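Local coordinates for FOKI restriction endonuclease (Planomicrobium okeanokoites, PDB 2FOK), which recognises and cleaves double-stranded DNA as a type IIS restriction endonuclease, joining a recognition region to a separate metal-dependent cleavage domain, at residues Ser187-Phe192 and Tyr408-Glu413; Gly198-Thr203 and Asn217-Ser222; Arg495-His498 and Trp504-Val507. All coordinates share one frame; numbering follows the deposited sequence.

Contact 1. Residues Ser187-Phe192 and Tyr408-Glu413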
loop_
_atom_site.group_PDB
_atom_site.type_symbol
_atom_site.label_atom_id
_atom_site.label_comp_id
_atom_site.label_asym_id
_atom_site.label_seq_id
_atom_site.Cartn_x
_atom_site.Cartn_y
_atom_site.Cartn_z
ATOM N N SER A 187 7.034 0.740 1.484
ATOM C CA SER A 187 6.694 -0.661 1.729
ATOM C C SER A 187 6.445 -1.154 3.147
ATOM O O SER A 187 7.208 -0.875 4.070
ATOM C CB SER A 187 7.754 -1.567 1.092
ATOM O OG SER A 187 8.162 -1.060 -0.162
ATOM N N GLY A 188 5.356 -1.902 3.294
ATOM C CA GLY A 188 5.013 -2.481 4.571
ATOM C C GLY A 188 4.043 -1.709 5.425
ATOM O O GLY A 188 3.202 -2.305 6.094
ATOM N N GLU A 189 4.157 -0.387 5.424
ATOM C CA GLU A 189 3.273 0.422 6.243
ATOM C C GLU A 189 1.908 0.512 5.600
ATOM O O GLU A 189 1.750 0.155 4.429
ATOM C CB GLU A 189 3.867 1.816 6.445
ATOM C CG GLU A 189 3.935 2.665 5.200
ATOM C CD GLU A 189 4.689 3.946 5.431
ATOM O OE1 GLU A 189 5.714 3.907 6.162
ATOM O OE2 GLU A 189 4.255 4.990 4.886
ATOM N N SER A 190 0.918 0.970 6.365
ATOM C CA SER A 190 -0.439 1.083 5.833
ATOM C C SER A 190 -0.506 2.156 4.741
ATOM O O SER A 190 -0.062 3.292 4.931
ATOM C CB SER A 190 -1.430 1.390 6.958
ATOM O OG SER A 190 -1.094 2.583 7.629
ATOM N N GLY A 191 -1.054 1.776 3.593
ATOM C CA GLY A 191 -1.141 2.685 2.469
ATOM C C GLY A 191 -0.235 2.151 1.372
ATOM O O GLY A 191 -0.439 2.438 0.200
ATOM N N PHE A 192 0.771 1.368 1.766
ATOM C CA PHE A 192 1.721 0.754 0.832
ATOM C C PHE A 192 1.957 -0.700 1.224
ATOM O O PHE A 192 3.098 -1.109 1.462
ATOM C CB PHE A 192 3.074 1.482 0.839
ATOM C CG PHE A 192 2.972 2.960 0.659
ATOM C CD1 PHE A 192 2.884 3.510 -0.609
ATOM C CD2 PHE A 192 2.946 3.802 1.766
ATOM C CE1 PHE A 192 2.768 4.890 -0.788
ATOM C CE2 PHE A 192 2.830 5.180 1.614
ATOM C CZ PHE A 192 2.741 5.732 0.330
ATOM N N TYR A 408 7.952 -5.695 9.325
ATOM C CA TYR A 408 7.002 -6.381 10.199
ATOM C C TYR A 408 6.545 -5.525 11.371
ATOM O O TYR A 408 5.457 -5.732 11.919
ATOM C CB TYR A 408 7.601 -7.688 10.721
ATOM C CG TYR A 408 7.774 -8.716 9.637
ATOM C CD1 TYR A 408 6.671 -9.201 8.936
ATOM C CD2 TYR A 408 9.044 -9.168 9.272
ATOM C CE1 TYR A 408 6.829 -10.110 7.896
ATOM C CE2 TYR A 408 9.214 -10.065 8.243
ATOM C CZ TYR A 408 8.102 -10.538 7.557
ATOM O OH TYR A 408 8.254 -11.462 6.557
ATOM N N ILE A 409 7.364 -4.558 11.760
ATOM C CA ILE A 409 6.975 -3.714 12.873
ATOM C C ILE A 409 5.756 -2.882 12.475
ATOM O O ILE A 409 5.069 -2.338 13.329
ATOM C CB ILE A 409 8.138 -2.792 13.334
ATOM C CG1 ILE A 409 8.089 -1.468 12.585
ATOM C CG2 ILE A 409 9.475 -3.483 13.139
ATOM C CD1 ILE A 409 7.372 -0.386 13.358
ATOM N N GLU A 410 5.487 -2.809 11.175
ATOM C CA GLU A 410 4.350 -2.044 10.667
ATOM C C GLU A 410 3.007 -2.714 10.970
ATOM O O GLU A 410 1.958 -2.095 10.838
ATOM C CB GLU A 410 4.483 -1.834 9.154
ATOM C CG GLU A 410 5.599 -0.874 8.745
ATOM C CD GLU A 410 5.460 0.530 9.338
ATOM O OE1 GLU A 410 4.332 0.961 9.675
ATOM O OE2 GLU A 410 6.495 1.212 9.464
ATOM N N LEU A 411 3.053 -3.980 11.376
ATOM C CA LEU A 411 1.861 -4.751 11.712
ATOM C C LEU A 411 1.196 -4.229 12.984
ATOM O O LEU A 411 0.030 -4.495 13.229
ATOM C CB LEU A 411 2.233 -6.217 11.920
ATOM C CG LEU A 411 2.925 -6.990 10.806
ATOM C CD1 LEU A 411 2.733 -8.474 11.059
ATOM C CD2 LEU A 411 2.340 -6.602 9.453
ATOM N N ILE A 412 1.950 -3.502 13.802
ATOM C CA ILE A 412 1.418 -2.945 15.038
ATOM C C ILE A 412 0.342 -1.889 14.760
ATOM O O ILE A 412 -0.597 -1.721 15.547
ATOM C CB ILE A 412 2.532 -2.282 15.875
ATOM C CG1 ILE A 412 3.386 -3.344 16.550
ATOM C CG2 ILE A 412 1.924 -1.392 16.922
ATOM C CD1 ILE A 412 4.638 -2.782 17.153
ATOM N N GLU A 413 0.506 -1.165 13.652
ATOM C CA GLU A 413 -0.438 -0.133 13.251
ATOM C C GLU A 413 -1.499 -0.757 12.344
ATOM O O GLU A 413 -2.679 -0.448 12.454
ATOM C CB GLU A 413 0.292 1.011 12.516
ATOM C CG GLU A 413 -0.637 1.927 11.703
ATOM C CD GLU A 413 -0.165 3.388 11.600
ATOM O OE1 GLU A 413 1.032 3.639 11.368
ATOM O OE2 GLU A 413 -1.011 4.293 11.737
HETATM O O HOH W 1 6.042 3.782 8.715
HETATM O O HOH W 2 1.573 0.976 9.746
#

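Contact 2. Residues Gly198-Thr203 and Asn217-Ser222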
loop_
_atom_site.group_PDB
_atom_site.type_symbol
_atom_site.label_atom_id
_atom_site.label_comp_id
_atom_site.label_asym_id
_atom_site.label_seq_id
_atom_site.Cartn_x
_atom_site.Cartn_y
_atom_site.Cartn_z
ATOM N N GLY A 198 3.313 -15.684 -3.662
ATOM C CA GLY A 198 3.214 -17.104 -3.396
ATOM C C GLY A 198 1.990 -17.434 -2.561
ATOM O O GLY A 198 1.274 -18.381 -2.860
ATOM N N ILE A 199 1.741 -16.644 -1.518
ATOM C CA ILE A 199 0.598 -16.870 -0.642
ATOM C C ILE A 199 -0.732 -16.582 -1.346
ATOM O O ILE A 199 -1.736 -17.243 -1.083
ATOM C CB ILE A 199 0.699 -16.012 0.654
ATOM C CG1 ILE A 199 1.799 -16.576 1.562
ATOM C CG2 ILE A 199 -0.635 -16.022 1.406
ATOM C CD1 ILE A 199 2.043 -15.774 2.810
ATOM N N LEU A 200 -0.746 -15.612 -2.251
ATOM C CA LEU A 200 -1.979 -15.304 -2.955
ATOM C C LEU A 200 -2.318 -16.349 -4.029
ATOM O O LEU A 200 -3.490 -16.637 -4.276
ATOM C CB LEU A 200 -1.911 -13.905 -3.590
ATOM C CG LEU A 200 -3.174 -13.609 -4.423
ATOM C CD1 LEU A 200 -4.021 -12.541 -3.744
ATOM C CD2 LEU A 200 -2.778 -13.198 -5.834
ATOM N N LEU A 201 -1.300 -16.909 -4.667
ATOM C CA LEU A 201 -1.518 -17.907 -5.706
ATOM C C LEU A 201 -2.100 -19.191 -5.105
ATOM O O LEU A 201 -2.809 -19.946 -5.779
ATOM C CB LEU A 201 -0.206 -18.215 -6.430
ATOM C CG LEU A 201 0.144 -17.280 -7.590
ATOM C CD1 LEU A 201 1.601 -17.462 -7.984
ATOM C CD2 LEU A 201 -0.770 -17.577 -8.764
ATOM N N ASP A 202 -1.792 -19.426 -3.833
ATOM C CA ASP A 202 -2.284 -20.595 -3.106
ATOM C C ASP A 202 -3.800 -20.491 -2.909
ATOM O O ASP A 202 -4.528 -21.478 -2.998
ATOM C CB ASP A 202 -1.609 -20.660 -1.738
ATOM C CG ASP A 202 -0.674 -21.831 -1.603
ATOM O OD1 ASP A 202 -1.108 -22.970 -1.871
ATOM O OD2 ASP A 202 0.496 -21.613 -1.223
ATOM N N THR A 203 -4.261 -19.282 -2.615
ATOM C CA THR A 203 -5.673 -19.028 -2.399
ATOM C C THR A 203 -6.402 -19.121 -3.727
ATOM O O THR A 203 -7.592 -19.409 -3.773
ATOM C CB THR A 203 -5.893 -17.625 -1.814
ATOM O OG1 THR A 203 -5.248 -17.539 -0.543
ATOM C CG2 THR A 203 -7.367 -17.338 -1.637
ATOM N N ASN A 217 -7.722 -10.602 -9.554
ATOM C CA ASN A 217 -7.684 -9.184 -9.868
ATOM C C ASN A 217 -8.113 -8.200 -8.776
ATOM O O ASN A 217 -7.727 -7.036 -8.835
ATOM C CB ASN A 217 -8.525 -8.915 -11.115
ATOM C CG ASN A 217 -8.121 -9.779 -12.298
ATOM O OD1 ASN A 217 -6.984 -9.710 -12.769
ATOM N ND2 ASN A 217 -9.051 -10.601 -12.782
ATOM N N ASN A 218 -8.903 -8.636 -7.794
ATOM C CA ASN A 218 -9.355 -7.725 -6.740
ATOM C C ASN A 218 -8.748 -7.979 -5.374
ATOM O O ASN A 218 -9.082 -7.287 -4.417
ATOM C CB ASN A 218 -10.873 -7.768 -6.609
ATOM C CG ASN A 218 -11.547 -6.586 -7.270
ATOM O OD1 ASN A 218 -11.510 -5.462 -6.759
ATOM N ND2 ASN A 218 -12.171 -6.834 -8.418
ATOM N N TRP A 219 -7.882 -8.984 -5.289
ATOM C CA TRP A 219 -7.197 -9.355 -4.047
ATOM C C TRP A 219 -5.867 -8.645 -4.160
ATOM O O TRP A 219 -4.975 -9.115 -4.869
ATOM C CB TRP A 219 -6.926 -10.858 -4.018
ATOM C CG TRP A 219 -7.503 -11.630 -2.864
ATOM C CD1 TRP A 219 -6.805 -12.305 -1.893
ATOM C CD2 TRP A 219 -8.882 -11.936 -2.642
ATOM N NE1 TRP A 219 -7.666 -13.017 -1.095
ATOM C CE2 TRP A 219 -8.945 -12.811 -1.532
ATOM C CE3 TRP A 219 -10.069 -11.563 -3.279
ATOM C CZ2 TRP A 219 -10.149 -13.314 -1.045
ATOM C CZ3 TRP A 219 -11.264 -12.061 -2.798
ATOM C CH2 TRP A 219 -11.297 -12.931 -1.689
ATOM N N GLU A 220 -5.712 -7.519 -3.481
ATOM C CA GLU A 220 -4.453 -6.807 -3.606
ATOM C C GLU A 220 -4.207 -5.808 -2.486
ATOM O O GLU A 220 -5.143 -5.351 -1.833
ATOM C CB GLU A 220 -4.409 -6.106 -4.977
ATOM C CG GLU A 220 -5.178 -4.803 -5.019
ATOM C CD GLU A 220 -5.780 -4.491 -6.379
ATOM O OE1 GLU A 220 -5.190 -4.853 -7.414
ATOM O OE2 GLU A 220 -6.859 -3.869 -6.400
ATOM N N GLY A 221 -2.934 -5.494 -2.260
ATOM C CA GLY A 221 -2.566 -4.537 -1.230
ATOM C C GLY A 221 -2.473 -3.168 -1.872
ATOM O O GLY A 221 -2.530 -3.059 -3.100
ATOM N N SER A 222 -2.323 -2.124 -1.066
ATOM C CA SER A 222 -2.238 -0.778 -1.617
ATOM C C SER A 222 -1.162 -0.622 -2.687
ATOM O O SER A 222 -1.435 -0.067 -3.744
ATOM C CB SER A 222 -1.999 0.243 -0.507
ATOM O OG SER A 222 -2.258 -0.315 0.762
#

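Contact 3. Residues Arg495-His498 and Trp504-Val507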
loop_
_atom_site.group_PDB
_atom_site.type_symbol
_atom_site.label_atom_id
_atom_site.label_comp_id
_atom_site.label_asym_id
_atom_site.label_seq_id
_atom_site.Cartn_x
_atom_site.Cartn_y
_atom_site.Cartn_z
ATOM N N ARG A 495 -12.324 -34.643 11.973
ATOM C CA ARG A 495 -11.873 -34.832 10.594
ATOM C C ARG A 495 -12.843 -35.585 9.678
ATOM O O ARG A 495 -12.475 -36.562 9.032
ATOM C CB ARG A 495 -10.501 -35.513 10.601
ATOM C CG ARG A 495 -9.409 -34.602 11.140
ATOM C CD ARG A 495 -8.041 -35.268 11.228
ATOM N NE ARG A 495 -7.058 -34.314 11.733
ATOM C CZ ARG A 495 -5.742 -34.479 11.681
ATOM N NH1 ARG A 495 -5.229 -35.571 11.143
ATOM N NH2 ARG A 495 -4.937 -33.546 12.168
ATOM N N ASN A 496 -14.079 -35.107 9.609
ATOM C CA ASN A 496 -15.108 -35.726 8.764
ATOM C C ASN A 496 -15.229 -34.900 7.483
ATOM O O ASN A 496 -15.499 -33.711 7.531
ATOM C CB ASN A 496 -16.451 -35.737 9.514
ATOM C CG ASN A 496 -17.451 -36.747 8.955
ATOM O OD1 ASN A 496 -17.499 -37.016 7.752
ATOM N ND2 ASN A 496 -18.267 -37.301 9.842
ATOM N N LYS A 497 -15.041 -35.548 6.344
ATOM C CA LYS A 497 -15.107 -34.897 5.042
ATOM C C LYS A 497 -16.511 -34.420 4.664
ATOM O O LYS A 497 -16.682 -33.643 3.720
ATOM C CB LYS A 497 -14.589 -35.860 3.967
ATOM C CG LYS A 497 -13.239 -36.486 4.292
ATOM C CD LYS A 497 -13.321 -37.565 5.381
ATOM C CE LYS A 497 -12.107 -37.521 6.313
ATOM N NZ LYS A 497 -10.824 -37.122 5.641
ATOM N N HIS A 498 -17.517 -34.894 5.385
ATOM C CA HIS A 498 -18.886 -34.487 5.101
ATOM C C HIS A 498 -19.156 -33.177 5.818
ATOM O O HIS A 498 -19.790 -32.270 5.267
ATOM C CB HIS A 498 -19.859 -35.581 5.546
ATOM C CG HIS A 498 -19.777 -36.823 4.710
ATOM N ND1 HIS A 498 -20.254 -38.043 5.135
ATOM C CD2 HIS A 498 -19.270 -37.028 3.470
ATOM C CE1 HIS A 498 -20.045 -38.947 4.193
ATOM N NE2 HIS A 498 -19.450 -38.357 3.173
ATOM N N TRP A 504 -9.257 -29.310 5.239
ATOM C CA TRP A 504 -8.089 -28.461 5.462
ATOM C C TRP A 504 -7.029 -29.081 6.377
ATOM O O TRP A 504 -5.827 -28.862 6.181
ATOM C CB TRP A 504 -8.518 -27.086 6.011
ATOM C CG TRP A 504 -9.150 -27.108 7.379
ATOM C CD1 TRP A 504 -10.484 -27.176 7.666
ATOM C CD2 TRP A 504 -8.472 -27.041 8.645
ATOM N NE1 TRP A 504 -10.681 -27.153 9.031
ATOM C CE2 TRP A 504 -9.462 -27.071 9.653
ATOM C CE3 TRP A 504 -7.123 -26.957 9.025
ATOM C CZ2 TRP A 504 -9.145 -27.021 11.021
ATOM C CZ3 TRP A 504 -6.808 -26.903 10.386
ATOM C CH2 TRP A 504 -7.818 -26.935 11.363
ATOM N N TRP A 505 -7.468 -29.865 7.359
ATOM C CA TRP A 505 -6.558 -30.494 8.320
ATOM C C TRP A 505 -5.431 -31.311 7.690
ATOM O O TRP A 505 -4.454 -31.640 8.367
ATOM C CB TRP A 505 -7.344 -31.378 9.297
ATOM C CG TRP A 505 -8.270 -32.342 8.621
ATOM C CD1 TRP A 505 -7.964 -33.593 8.188
ATOM C CD2 TRP A 505 -9.643 -32.121 8.267
ATOM N NE1 TRP A 505 -9.052 -34.171 7.584
ATOM C CE2 TRP A 505 -10.098 -33.290 7.617
ATOM C CE3 TRP A 505 -10.532 -31.049 8.433
ATOM C CZ2 TRP A 505 -11.405 -33.422 7.133
ATOM C CZ3 TRP A 505 -11.832 -31.180 7.950
ATOM C CH2 TRP A 505 -12.255 -32.358 7.309
ATOM N N LYS A 506 -5.561 -31.631 6.404
ATOM C CA LYS A 506 -4.543 -32.414 5.701
ATOM C C LYS A 506 -3.208 -31.676 5.632
ATOM O O LYS A 506 -2.158 -32.264 5.371
ATOM C CB LYS A 506 -5.022 -32.754 4.288
ATOM C CG LYS A 506 -6.201 -33.715 4.264
ATOM C CD LYS A 506 -6.396 -34.318 2.888
ATOM C CE LYS A 506 -6.206 -35.825 2.930
ATOM N NZ LYS A 506 -6.990 -36.461 4.031
ATOM N N VAL A 507 -3.257 -30.377 5.863
ATOM C CA VAL A 507 -2.060 -29.570 5.844
ATOM C C VAL A 507 -1.037 -30.174 6.810
ATOM O O VAL A 507 0.161 -30.179 6.545
ATOM C CB VAL A 507 -2.403 -28.120 6.261
ATOM C CG1 VAL A 507 -2.757 -28.076 7.749
ATOM C CG2 VAL A 507 -1.248 -27.193 5.941
#

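Contact 1. Residues Ser187-Phe192 and Tyr408-Glu413
Glu410 lays its side chain against the backbone of Gly188 and Glu189, and this is the close-packed half of the contact. Its CB sits 3.4 Å from Gly188 O, and its carboxylate folds back over the base of Glu189 across the contact, with Glu410 OE1 3.4 Å from Glu189 CB. The bend is at chi2 (-59°), which curls the chain along the loop instead of sending it straight out. Gly188 has phi 95°, where a side chain would jam against the carbonyl O of Ser187. Next comes a type II beta turn, Glu189 to Phe192, closed by Phe192 N to Glu189 O; it brings the recognition region against the residues leading into helix 411-414 of the cleavage domain. The other half is looser and holds water. Ser190 OG stays 4.2 Å from Glu413 CG and bonds instead to Asn299 O. Water 1 donates to Glu189 OE1 (2.6 Å) and Glu410 OE2 (2.7 Å), bridging the two carboxylates; their like charges are probably offset by Arg310, which pairs with Glu189, and by Lys394, which forms salt bridges to both Glu410 and Glu413. Water 2 lies 2.8 Å from Glu410 OE1 and 3.2 Å from Glu413 OE1, with more acceptors round it than it has protons to give, and takes a weak bond from Ser190 N.

Contact 2. Residues Gly198-Thr203 and Asn217-Ser222
Leu200 and Trp219 make a small apolar contact within the second recognition subdomain, between helix 197-205 and the linker that leaves helix 209-218. It rests on one methyl group: Leu200 CD1 lies 3.4 Å from Trp219 CB and equally 3.4 Å from Trp219 CD1, so it nestles where the indole joins its stem. With CG anti to the backbone N (chi1 176°), Leu200 reaches out from its helix, and the two side chains cross obliquely. One helical turn on, Thr203 points the same way but packs more loosely, its CG2 4.4 Å from Trp219 NE1. The sequence family of this subdomain belongs to the helix-turn-helix clan, and the contact ties helix 197-205 to the segment that runs from helix 209-218 into helix 222-236; Gly221 then serves as N-cap of helix 222-236, its N bonded to the carboxylate of Asp224. The cleavage domain borders the same spot: Arg422 makes a cation-pi contact with the indole of Trp219, and Thr203 also touches His442 on strand 439-442. Leu195 packs on Leu200 from within the subdomain.

Contact 3. Residues Arg495-His498 and Trp504-Val507
Arg495 stretches across the indole of Trp505 in a CH-pi contact, on the loop that links helix 479-494 to strand 515-521 in the PD-(D/E)XK cleavage domain. Arg495 is the first residue to leave the helix, with positive phi, and Trp505 belongs to a short 3-10 segment. Along the arginine, CB lies 3.6 Å from Trp505 NE1. CG comes next, 3.5 Å from the centroid of the five-membered ring and only 10° off its normal, squarely over the face. CD then meets Trp505 CD1 at 3.5 Å, and NE passes the same CD1 at 3.7 Å. The chain is extended from CG to NE, which carries the guanidinium past the pyrrole end, its plane 16° from that of the indole; there NH2 bonds to Asn492 OD1. An alanine in place of Trp505 would strip the apolar cover from the arginine methylenes, which would probably leave that chain freer to swing. At the far end of the indole, Asn496 O approaches CH2 to 3.5 Å. Lys497 NZ comes in at the ring edge, in plane and 4.0 Å from Trp505 NE1, where Glu503 holds it in a salt bridge; Lys506 NZ, a like charge, is close by. Asn496 forms an Asx turn: its OD1 accepts from His498 N at 3.2 Å, the donor sitting above the carbonyl plane.

Contacts 1 and 2 are neighbours, their centres about 17 Å apart, and contact 2 is nested in the long loop of chain that contact 1 closes. They adjoin where Phe192 N lies 3.6 Å from Ser222 OG, next to the start of helix 222-236. Contact 1 joins recognition and cleavage regions directly, while contact 2 is internal to recognition but bordered by cleavage-domain residues. Contact 3 stands apart, about 34 Å from contact 1 and 24 Å from contact 2 between centres, with nearest atoms about 18 and 9 Å away. It lies wholly in the cleavage domain, at the surface, on the connection into the mixed sheet that in PD-(D/E)XK nucleases carries the active site.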